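Local coordinates for protein fatty acid synthase 1, isoform A (Drosophila melanogaster, PDB 6FN6) that probably carries out, through its dehydratase, enoylreductase and ketoreductase domains, the beta-carbon processing steps of NADPH-dependent long-chain fatty acid synthesis, at residues A[996-1010]-A[1045-1059]. Residues are numbered along the deposited sequence; the frame is centred on the assembly and turned at random.
Sequences LENSNKLALVGGIFN and FSRDICTELDYFICF
Parallel strands 1005-1010 and 1055-1059 of the ketoreductase domain, a Rossmann-type fold, run side by side, each following a helix that packs on the same face of the sheet. Between I1008 and F1059 the bonding is regular: I1008 N reaches Y1055 O, I1057 N reaches I1008 O at 2.9 Å, N1010 N takes I1057 O at 2.8 Å, and F1059 N closes on N1010 O. Where the pairing begins, G1006 O accepts two amides, D1054 N at 2.6 Å and, less straight, Y1055 N at 143°. D1054 OD2 forms a salt bridge with K925.

On the face of I1008, its CD1 butts against CD1 of L1053 at 3.5 Å, the two side chains crossing at about a right angle. C1050 SG lies against V1005 CB at 3.7 Å, while L996 reaches CD1 to F1045 CB and sets its CB against I1049 CD1. With CG of F1056 anti to its backbone N (chi1 -170°), that ring is carried across to I1008 and N1010 on this same face, and N1010 OD1 sits over one face of the ring, toward the rim; R1088 makes a cation-pi contact with the same ring. On the face of F1009 and I1057, the F1009 ring runs alongside I1057 and meets the edge of F1059.

A water joins the start of strand 1005-1010 to the loop before 1055-1059, donating to V1005 O and accepting from E1052 N, while N1000 OD1 takes V1005 N at 2.9 Å.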
ATOM      1  N   LEU A 996      13.361 -12.860 -61.844  1.00 41.81           N
ATOM      2  CA  LEU A 996      12.912 -11.488 -62.029  1.00 41.63           C
ATOM      3  C   LEU A 996      11.465 -11.420 -62.508  1.00 45.65           C
ATOM      4  O   LEU A 996      10.723 -10.520 -62.124  1.00 45.24           O
ATOM      5  CB  LEU A 996      13.821 -10.765 -63.026  1.00 39.63           C
ATOM      6  CG  LEU A 996      15.280 -10.589 -62.599  1.00 39.19           C
ATOM      7  CD1 LEU A 996      16.117 -10.065 -63.752  1.00 40.69           C
ATOM      8  CD2 LEU A 996      15.388  -9.660 -61.404  1.00 37.28           C
ATOM      9  N   GLU A 997      11.056 -12.370 -63.337  1.00 47.85           N
ATOM     10  CA  GLU A 997       9.703 -12.347 -63.875  1.00 56.42           C
ATOM     11  C   GLU A 997       8.675 -12.787 -62.839  1.00 52.98           C
ATOM     12  O   GLU A 997       7.581 -12.231 -62.777  1.00 52.03           O
ATOM     13  CB  GLU A 997       9.605 -13.228 -65.120  1.00 65.01           C
ATOM     14  CG  GLU A 997      10.033 -12.524 -66.398  1.00 71.93           C
ATOM     15  CD  GLU A 997      10.167 -13.464 -67.579  1.00 78.68           C
ATOM     16  OE1 GLU A 997      10.016 -14.688 -67.388  1.00 81.51           O
ATOM     17  OE2 GLU A 997      10.420 -12.975 -68.700  1.00 80.24           O
ATOM     18  N   ASN A 998       9.018 -13.776 -62.022  1.00 46.83           N
ATOM     19  CA  ASN A 998       8.126 -14.188 -60.947  1.00 49.23           C
ATOM     20  C   ASN A 998       8.013 -13.063 -59.927  1.00 45.06           C
ATOM     21  O   ASN A 998       6.914 -12.663 -59.552  1.00 46.84           O
ATOM     22  CB  ASN A 998       8.622 -15.469 -60.271  1.00 54.68           C
ATOM     23  CG  ASN A 998       8.461 -16.697 -61.148  1.00 59.08           C
ATOM     24  OD1 ASN A 998       9.379 -17.506 -61.268  1.00 61.46           O
ATOM     25  ND2 ASN A 998       7.287 -16.851 -61.751  1.00 60.31           N
ATOM     26  N   SER A 999       9.159 -12.541 -59.505  1.00 38.13           N
ATOM     27  CA  SER A 999       9.197 -11.495 -58.493  1.00 36.95           C
ATOM     28  C   SER A 999       8.380 -10.289 -58.931  1.00 37.17           C
ATOM     29  O   SER A 999       7.685  -9.672 -58.123  1.00 36.96           O
ATOM     30  CB  SER A 999      10.639 -11.076 -58.213  1.00 35.78           C
ATOM     31  OG  SER A 999      11.387 -12.158 -57.689  1.00 36.20           O
ATOM     32  N   ASN A1000       8.464  -9.960 -60.215  1.00 37.70           N
ATOM     33  CA  ASN A1000       7.785  -8.789 -60.750  1.00 38.06           C
ATOM     34  C   ASN A1000       6.273  -9.004 -60.715  1.00 39.26           C
ATOM     35  O   ASN A1000       5.513  -8.068 -60.480  1.00 39.69           O
ATOM     36  CB  ASN A1000       8.248  -8.491 -62.177  1.00 38.49           C
ATOM     37  CG  ASN A1000       8.282  -7.005 -62.481  1.00 38.25           C
ATOM     38  OD1 ASN A1000       8.651  -6.196 -61.633  1.00 37.30           O
ATOM     39  ND2 ASN A1000       7.878  -6.639 -63.689  1.00 39.24           N
ATOM     40  N   LYS A1001       5.841 -10.236 -60.961  1.00 51.80           N
ATOM     41  CA  LYS A1001       4.418 -10.563 -60.955  1.00 51.41           C
ATOM     42  C   LYS A1001       3.836 -10.543 -59.542  1.00 46.81           C
ATOM     43  O   LYS A1001       2.658 -10.233 -59.360  1.00 42.50           O
ATOM     44  CB  LYS A1001       4.179 -11.935 -61.593  1.00 54.83           C
ATOM     45  CG  LYS A1001       4.441 -11.990 -63.094  1.00 57.02           C
ATOM     46  CD  LYS A1001       3.487 -11.102 -63.885  1.00 59.85           C
ATOM     47  CE  LYS A1001       3.799 -11.134 -65.378  1.00 63.29           C
ATOM     48  NZ  LYS A1001       3.461 -12.438 -66.015  1.00 66.00           N
ATOM     49  N   LEU A1002       4.647 -10.890 -58.547  1.00 46.26           N
ATOM     50  CA  LEU A1002       4.235 -10.734 -57.157  1.00 45.07           C
ATOM     51  C   LEU A1002       3.957  -9.262 -56.891  1.00 40.95           C
ATOM     52  O   LEU A1002       2.861  -8.879 -56.480  1.00 39.64           O
ATOM     53  CB  LEU A1002       5.311 -11.251 -56.198  1.00 47.02           C
ATOM     54  CG  LEU A1002       4.984 -11.124 -54.705  1.00 37.79           C
ATOM     55  CD1 LEU A1002       3.763 -11.953 -54.342  1.00 65.39           C
ATOM     56  CD2 LEU A1002       6.172 -11.518 -53.843  1.00 36.67           C
ATOM     57  N   ALA A1003       4.973  -8.450 -57.150  1.00 38.04           N
ATOM     58  CA  ALA A1003       4.876  -7.002 -57.069  1.00 37.65           C
ATOM     59  C   ALA A1003       6.050  -6.425 -57.838  1.00 37.02           C
ATOM     60  O   ALA A1003       7.138  -7.004 -57.837  1.00 36.35           O
ATOM     61  CB  ALA A1003       4.890  -6.531 -55.624  1.00 36.86           C
ATOM     62  N   LEU A1004       5.835  -5.294 -58.499  1.00 37.35           N
ATOM     63  CA  LEU A1004       6.871  -4.705 -59.333  1.00 36.96           C
ATOM     64  C   LEU A1004       8.150  -4.502 -58.532  1.00 43.58           C
ATOM     65  O   LEU A1004       8.135  -3.910 -57.450  1.00 43.27           O
ATOM     66  CB  LEU A1004       6.391  -3.384 -59.930  1.00 37.56           C
ATOM     67  CG  LEU A1004       5.163  -3.510 -60.837  1.00 40.97           C
ATOM     68  CD1 LEU A1004       4.720  -2.150 -61.340  1.00 42.02           C
ATOM     69  CD2 LEU A1004       5.421  -4.450 -62.004  1.00 40.32           C
ATOM     70  N   VAL A1005       9.253  -5.007 -59.075  1.00 43.90           N
ATOM     71  CA  VAL A1005      10.548  -4.961 -58.407  1.00 41.08           C
ATOM     72  C   VAL A1005      11.019  -3.519 -58.249  1.00 39.44           C
ATOM     73  O   VAL A1005      11.057  -2.754 -59.215  1.00 39.19           O
ATOM     74  CB  VAL A1005      11.588  -5.799 -59.173  1.00 42.28           C
ATOM     75  CG1 VAL A1005      12.946  -5.746 -58.482  1.00 43.65           C
ATOM     76  CG2 VAL A1005      11.117  -7.234 -59.304  1.00 42.70           C
ATOM     77  N   GLY A1006      11.358  -3.154 -57.017  1.00 35.56           N
ATOM     78  CA  GLY A1006      11.846  -1.821 -56.715  1.00 33.44           C
ATOM     79  C   GLY A1006      13.345  -1.791 -56.477  1.00 34.42           C
ATOM     80  O   GLY A1006      13.988  -0.755 -56.650  1.00 36.33           O
ATOM     81  N   GLY A1007      13.905  -2.932 -56.085  1.00 31.48           N
ATOM     82  CA  GLY A1007      15.323  -3.020 -55.793  1.00 31.03           C
ATOM     83  C   GLY A1007      15.876  -4.431 -55.875  1.00 31.17           C
ATOM     84  O   GLY A1007      15.183  -5.403 -55.572  1.00 31.13           O
ATOM     85  N   ILE A1008      17.137  -4.528 -56.290  1.00 32.88           N
ATOM     86  CA  ILE A1008      17.855  -5.793 -56.358  1.00 31.25           C
ATOM     87  C   ILE A1008      19.154  -5.643 -55.581  1.00 30.61           C
ATOM     88  O   ILE A1008      19.951  -4.748 -55.854  1.00 30.57           O
ATOM     89  CB  ILE A1008      18.110  -6.216 -57.824  1.00 31.60           C
ATOM     90  CG1 ILE A1008      16.784  -6.550 -58.508  1.00 32.16           C
ATOM     91  CG2 ILE A1008      19.077  -7.408 -57.900  1.00 31.79           C
ATOM     92  CD1 ILE A1008      16.898  -6.822 -59.992  1.00 32.84           C
ATOM     93  N   PHE A1009      19.352  -6.510 -54.598  1.00 30.45           N
ATOM     94  CA  PHE A1009      20.547  -6.473 -53.767  1.00 34.16           C
ATOM     95  C   PHE A1009      21.355  -7.754 -53.938  1.00 34.74           C
ATOM     96  O   PHE A1009      20.855  -8.852 -53.700  1.00 34.19           O
ATOM     97  CB  PHE A1009      20.175  -6.263 -52.295  1.00 33.14           C
ATOM     98  CG  PHE A1009      19.302  -5.065 -52.058  1.00 30.85           C
ATOM     99  CD1 PHE A1009      19.858  -3.840 -51.724  1.00 31.43           C
ATOM    100  CD2 PHE A1009      17.927  -5.161 -52.171  1.00 30.05           C
ATOM    101  CE1 PHE A1009      19.055  -2.735 -51.508  1.00 30.02           C
ATOM    102  CE2 PHE A1009      17.121  -4.058 -51.958  1.00 29.69           C
ATOM    103  CZ  PHE A1009      17.686  -2.845 -51.626  1.00 29.42           C
ATOM    104  N   ASN A1010      22.599  -7.601 -54.378  1.00 37.68           N
ATOM    105  CA  ASN A1010      23.482  -8.735 -54.610  1.00 44.69           C
ATOM    106  C   ASN A1010      24.458  -8.862 -53.454  1.00 42.85           C
ATOM    107  O   ASN A1010      25.133  -7.898 -53.093  1.00 44.15           O
ATOM    108  CB  ASN A1010      24.237  -8.572 -55.929  1.00 53.12           C
ATOM    109  CG  ASN A1010      23.310  -8.501 -57.121  1.00 57.51           C
ATOM    110  OD1 ASN A1010      22.837  -7.426 -57.491  1.00 58.52           O
ATOM    111  ND2 ASN A1010      23.038  -9.653 -57.727  1.00 59.33           N
ATOM    112  N   PHE A1045      18.757  -8.676 -67.617  1.00 47.04           N
ATOM    113  CA  PHE A1045      17.330  -8.944 -67.779  1.00 46.96           C
ATOM    114  C   PHE A1045      16.439  -7.981 -66.996  1.00 48.65           C
ATOM    115  O   PHE A1045      15.283  -7.774 -67.361  1.00 51.51           O
ATOM    116  CB  PHE A1045      17.020 -10.382 -67.361  1.00 45.85           C
ATOM    117  CG  PHE A1045      17.628 -11.417 -68.263  1.00 46.54           C
ATOM    118  CD1 PHE A1045      17.175 -11.574 -69.561  1.00 47.10           C
ATOM    119  CD2 PHE A1045      18.655 -12.228 -67.815  1.00 47.13           C
ATOM    120  CE1 PHE A1045      17.733 -12.523 -70.394  1.00 47.65           C
ATOM    121  CE2 PHE A1045      19.217 -13.179 -68.643  1.00 48.66           C
ATOM    122  CZ  PHE A1045      18.755 -13.326 -69.935  1.00 48.49           C
ATOM    123  N   SER A1046      16.965  -7.404 -65.919  1.00 43.45           N
ATOM    124  CA  SER A1046      16.195  -6.445 -65.135  1.00 40.40           C
ATOM    125  C   SER A1046      15.898  -5.204 -65.974  1.00 40.14           C
ATOM    126  O   SER A1046      14.857  -4.569 -65.806  1.00 44.18           O
ATOM    127  CB  SER A1046      16.937  -6.058 -63.853  1.00 41.16           C
ATOM    128  OG  SER A1046      18.169  -5.423 -64.136  1.00 43.79           O
ATOM    129  N   ARG A1047      16.817  -4.865 -66.873  1.00 36.15           N
ATOM    130  CA  ARG A1047      16.634  -3.729 -67.775  1.00 36.67           C
ATOM    131  C   ARG A1047      15.344  -3.872 -68.573  1.00 37.90           C
ATOM    132  O   ARG A1047      14.677  -2.885 -68.870  1.00 38.15           O
ATOM    133  CB  ARG A1047      17.822  -3.590 -68.732  1.00 36.89           C
ATOM    134  CG  ARG A1047      19.142  -3.253 -68.060  1.00 36.14           C
ATOM    135  CD  ARG A1047      20.256  -3.142 -69.082  1.00 36.53           C
ATOM    136  NE  ARG A1047      21.577  -3.044 -68.464  1.00 37.49           N
ATOM    137  CZ  ARG A1047      22.640  -2.491 -69.045  1.00 37.70           C
ATOM    138  NH1 ARG A1047      22.547  -1.971 -70.263  1.00 37.01           N
ATOM    139  NH2 ARG A1047      23.799  -2.451 -68.403  1.00 38.50           N
ATOM    140  N   ASP A1048      15.012  -5.106 -68.937  1.00 38.16           N
ATOM    141  CA  ASP A1048      13.830  -5.381 -69.748  1.00 46.20           C
ATOM    142  C   ASP A1048      12.591  -5.595 -68.879  1.00 39.42           C
ATOM    143  O   ASP A1048      11.505  -5.113 -69.200  1.00 40.24           O
ATOM    144  CB  ASP A1048      14.060  -6.614 -70.627  1.00 62.14           C
ATOM    145  CG  ASP A1048      15.243  -6.452 -71.567  1.00 71.00           C
ATOM    146  OD1 ASP A1048      15.515  -5.311 -71.998  1.00 74.39           O
ATOM    147  OD2 ASP A1048      15.901  -7.469 -71.878  1.00 73.55           O
ATOM    148  N   ILE A1049      12.762  -6.328 -67.785  1.00 46.34           N
ATOM    149  CA  ILE A1049      11.643  -6.751 -66.953  1.00 41.09           C
ATOM    150  C   ILE A1049      11.272  -5.692 -65.922  1.00 38.22           C
ATOM    151  O   ILE A1049      10.126  -5.244 -65.857  1.00 38.84           O
ATOM    152  CB  ILE A1049      11.969  -8.086 -66.253  1.00 39.89           C
ATOM    153  CG1 ILE A1049      12.303  -9.169 -67.284  1.00 40.97           C
ATOM    154  CG2 ILE A1049      10.802  -8.536 -65.379  1.00 38.81           C
ATOM    155  CD1 ILE A1049      13.032 -10.362 -66.705  1.00 40.85           C
ATOM    156  N   CYS A1050      12.243  -5.303 -65.105  1.00 41.59           N
ATOM    157  CA  CYS A1050      11.979  -4.431 -63.971  1.00 39.38           C
ATOM    158  C   CYS A1050      11.993  -2.972 -64.404  1.00 42.44           C
ATOM    159  O   CYS A1050      13.041  -2.325 -64.407  1.00 43.72           O
ATOM    160  CB  CYS A1050      13.016  -4.680 -62.882  1.00 37.83           C
ATOM    161  SG  CYS A1050      13.175  -6.425 -62.464  1.00 36.87           S
ATOM    162  N   THR A1051      10.820  -2.451 -64.744  1.00 41.68           N
ATOM    163  CA  THR A1051      10.703  -1.073 -65.205  1.00 40.99           C
ATOM    164  C   THR A1051      10.477  -0.066 -64.075  1.00 40.25           C
ATOM    165  O   THR A1051      10.444   1.139 -64.317  1.00 40.01           O
ATOM    166  CB  THR A1051       9.562  -0.941 -66.230  1.00 43.89           C
ATOM    167  OG1 THR A1051       8.368  -1.537 -65.710  1.00 44.86           O
ATOM    168  CG2 THR A1051       9.941  -1.627 -67.526  1.00 43.20           C
ATOM    169  N   GLU A1052      10.329  -0.557 -62.848  1.00 38.77           N
ATOM    170  CA  GLU A1052      10.150   0.315 -61.688  1.00 43.11           C
ATOM    171  C   GLU A1052      11.281   0.130 -60.686  1.00 40.11           C
ATOM    172  O   GLU A1052      11.165   0.533 -59.527  1.00 37.60           O
ATOM    173  CB  GLU A1052       8.811   0.039 -61.002  1.00 50.00           C
ATOM    174  CG  GLU A1052       7.593   0.356 -61.847  1.00 56.89           C
ATOM    175  CD  GLU A1052       7.207   1.822 -61.798  1.00 61.59           C
ATOM    176  OE1 GLU A1052       7.069   2.368 -60.681  1.00 61.96           O
ATOM    177  OE2 GLU A1052       7.038   2.428 -62.877  1.00 65.03           O
ATOM    178  N   LEU A1053      12.379  -0.470 -61.138  1.00 39.38           N
ATOM    179  CA  LEU A1053      13.536  -0.703 -60.283  1.00 37.06           C
ATOM    180  C   LEU A1053      14.222   0.606 -59.917  1.00 36.35           C
ATOM    181  O   LEU A1053      14.566   1.402 -60.790  1.00 38.45           O
ATOM    182  CB  LEU A1053      14.522  -1.647 -60.974  1.00 34.65           C
ATOM    183  CG  LEU A1053      15.835  -1.934 -60.244  1.00 34.74           C
ATOM    184  CD1 LEU A1053      16.087  -3.429 -60.166  1.00 32.69           C
ATOM    185  CD2 LEU A1053      16.988  -1.239 -60.939  1.00 35.46           C
ATOM    186  N   ASP A1054      14.394   0.833 -58.617  1.00 35.04           N
ATOM    187  CA  ASP A1054      15.015   2.058 -58.125  1.00 38.72           C
ATOM    188  C   ASP A1054      16.459   1.813 -57.691  1.00 39.64           C
ATOM    189  O   ASP A1054      17.273   2.738 -57.688  1.00 43.67           O
ATOM    190  CB  ASP A1054      14.217   2.643 -56.955  1.00 41.42           C
ATOM    191  CG  ASP A1054      12.786   2.979 -57.332  1.00 43.38           C
ATOM    192  OD1 ASP A1054      12.587   3.853 -58.199  1.00 45.18           O
ATOM    193  OD2 ASP A1054      11.860   2.379 -56.750  1.00 44.89           O
ATOM    194  N   TYR A1055      16.776   0.575 -57.317  1.00 34.69           N
ATOM    195  CA  TYR A1055      18.111   0.256 -56.817  1.00 32.63           C
ATOM    196  C   TYR A1055      18.657  -1.054 -57.371  1.00 34.60           C
ATOM    197  O   TYR A1055      17.936  -2.038 -57.522  1.00 31.81           O
ATOM    198  CB  TYR A1055      18.107   0.201 -55.284  1.00 30.72           C
ATOM    199  CG  TYR A1055      17.460   1.409 -54.658  1.00 30.70           C
ATOM    200  CD1 TYR A1055      18.067   2.654 -54.729  1.00 33.77           C
ATOM    201  CD2 TYR A1055      16.235   1.311 -54.016  1.00 31.88           C
ATOM    202  CE1 TYR A1055      17.478   3.767 -54.175  1.00 35.66           C
ATOM    203  CE2 TYR A1055      15.636   2.422 -53.455  1.00 36.27           C
ATOM    204  CZ  TYR A1055      16.265   3.647 -53.539  1.00 37.18           C
ATOM    205  OH  TYR A1055      15.679   4.762 -52.989  1.00 38.12           O
ATOM    206  N   PHE A1056      19.951  -1.035 -57.673  1.00 31.78           N
ATOM    207  CA  PHE A1056      20.694  -2.216 -58.078  1.00 31.25           C
ATOM    208  C   PHE A1056      22.032  -2.145 -57.365  1.00 31.08           C
ATOM    209  O   PHE A1056      22.961  -1.482 -57.832  1.00 31.38           O
ATOM    210  CB  PHE A1056      20.881  -2.272 -59.596  1.00 31.83           C
ATOM    211  CG  PHE A1056      21.426  -3.584 -60.097  1.00 32.04           C
ATOM    212  CD1 PHE A1056      22.784  -3.855 -60.034  1.00 32.10           C
ATOM    213  CD2 PHE A1056      20.587  -4.536 -60.649  1.00 32.32           C
ATOM    214  CE1 PHE A1056      23.291  -5.058 -60.498  1.00 32.43           C
ATOM    215  CE2 PHE A1056      21.090  -5.739 -61.117  1.00 32.64           C
ATOM    216  CZ  PHE A1056      22.445  -5.998 -61.040  1.00 32.68           C
ATOM    217  N   ILE A1057      22.119  -2.812 -56.220  1.00 30.71           N
ATOM    218  CA  ILE A1057      23.258  -2.654 -55.325  1.00 30.63           C
ATOM    219  C   ILE A1057      24.011  -3.971 -55.168  1.00 30.79           C
ATOM    220  O   ILE A1057      23.405  -5.034 -55.050  1.00 30.72           O
ATOM    221  CB  ILE A1057      22.799  -2.104 -53.955  1.00 30.20           C
ATOM    222  CG1 ILE A1057      22.083  -0.765 -54.157  1.00 30.22           C
ATOM    223  CG2 ILE A1057      23.987  -1.954 -53.006  1.00 30.25           C
ATOM    224  CD1 ILE A1057      21.478  -0.177 -52.912  1.00 29.87           C
ATOM    225  N   CYS A1058      25.338  -3.879 -55.178  1.00 34.89           N
ATOM    226  CA  CYS A1058      26.213  -5.029 -54.987  1.00 36.52           C
ATOM    227  C   CYS A1058      27.107  -4.817 -53.766  1.00 39.28           C
ATOM    228  O   CYS A1058      27.918  -3.891 -53.746  1.00 45.26           O
ATOM    229  CB  CYS A1058      27.078  -5.260 -56.231  1.00 40.85           C
ATOM    230  SG  CYS A1058      26.166  -5.505 -57.779  1.00 38.42           S
ATOM    231  N   PHE A1059      26.956  -5.664 -52.750  1.00 32.15           N
ATOM    232  CA  PHE A1059      27.787  -5.574 -51.546  1.00 33.92           C
ATOM    233  C   PHE A1059      28.971  -6.538 -51.582  1.00 37.89           C
ATOM    234  O   PHE A1059      28.886  -7.619 -52.164  1.00 42.04           O
ATOM    235  CB  PHE A1059      26.949  -5.849 -50.294  1.00 35.96           C
ATOM    236  CG  PHE A1059      25.878  -4.830 -50.046  1.00 36.38           C
ATOM    237  CD1 PHE A1059      26.157  -3.681 -49.323  1.00 35.25           C
ATOM    238  CD2 PHE A1059      24.597  -5.015 -50.534  1.00 35.34           C
ATOM    239  CE1 PHE A1059      25.178  -2.736 -49.093  1.00 32.43           C
ATOM    240  CE2 PHE A1059      23.613  -4.073 -50.306  1.00 33.76           C
ATOM    241  CZ  PHE A1059      23.904  -2.932 -49.584  1.00 31.97           C
TER
HETATM  242  O   HOH W   1       9.829  -3.053 -61.839  1.00 32.71           O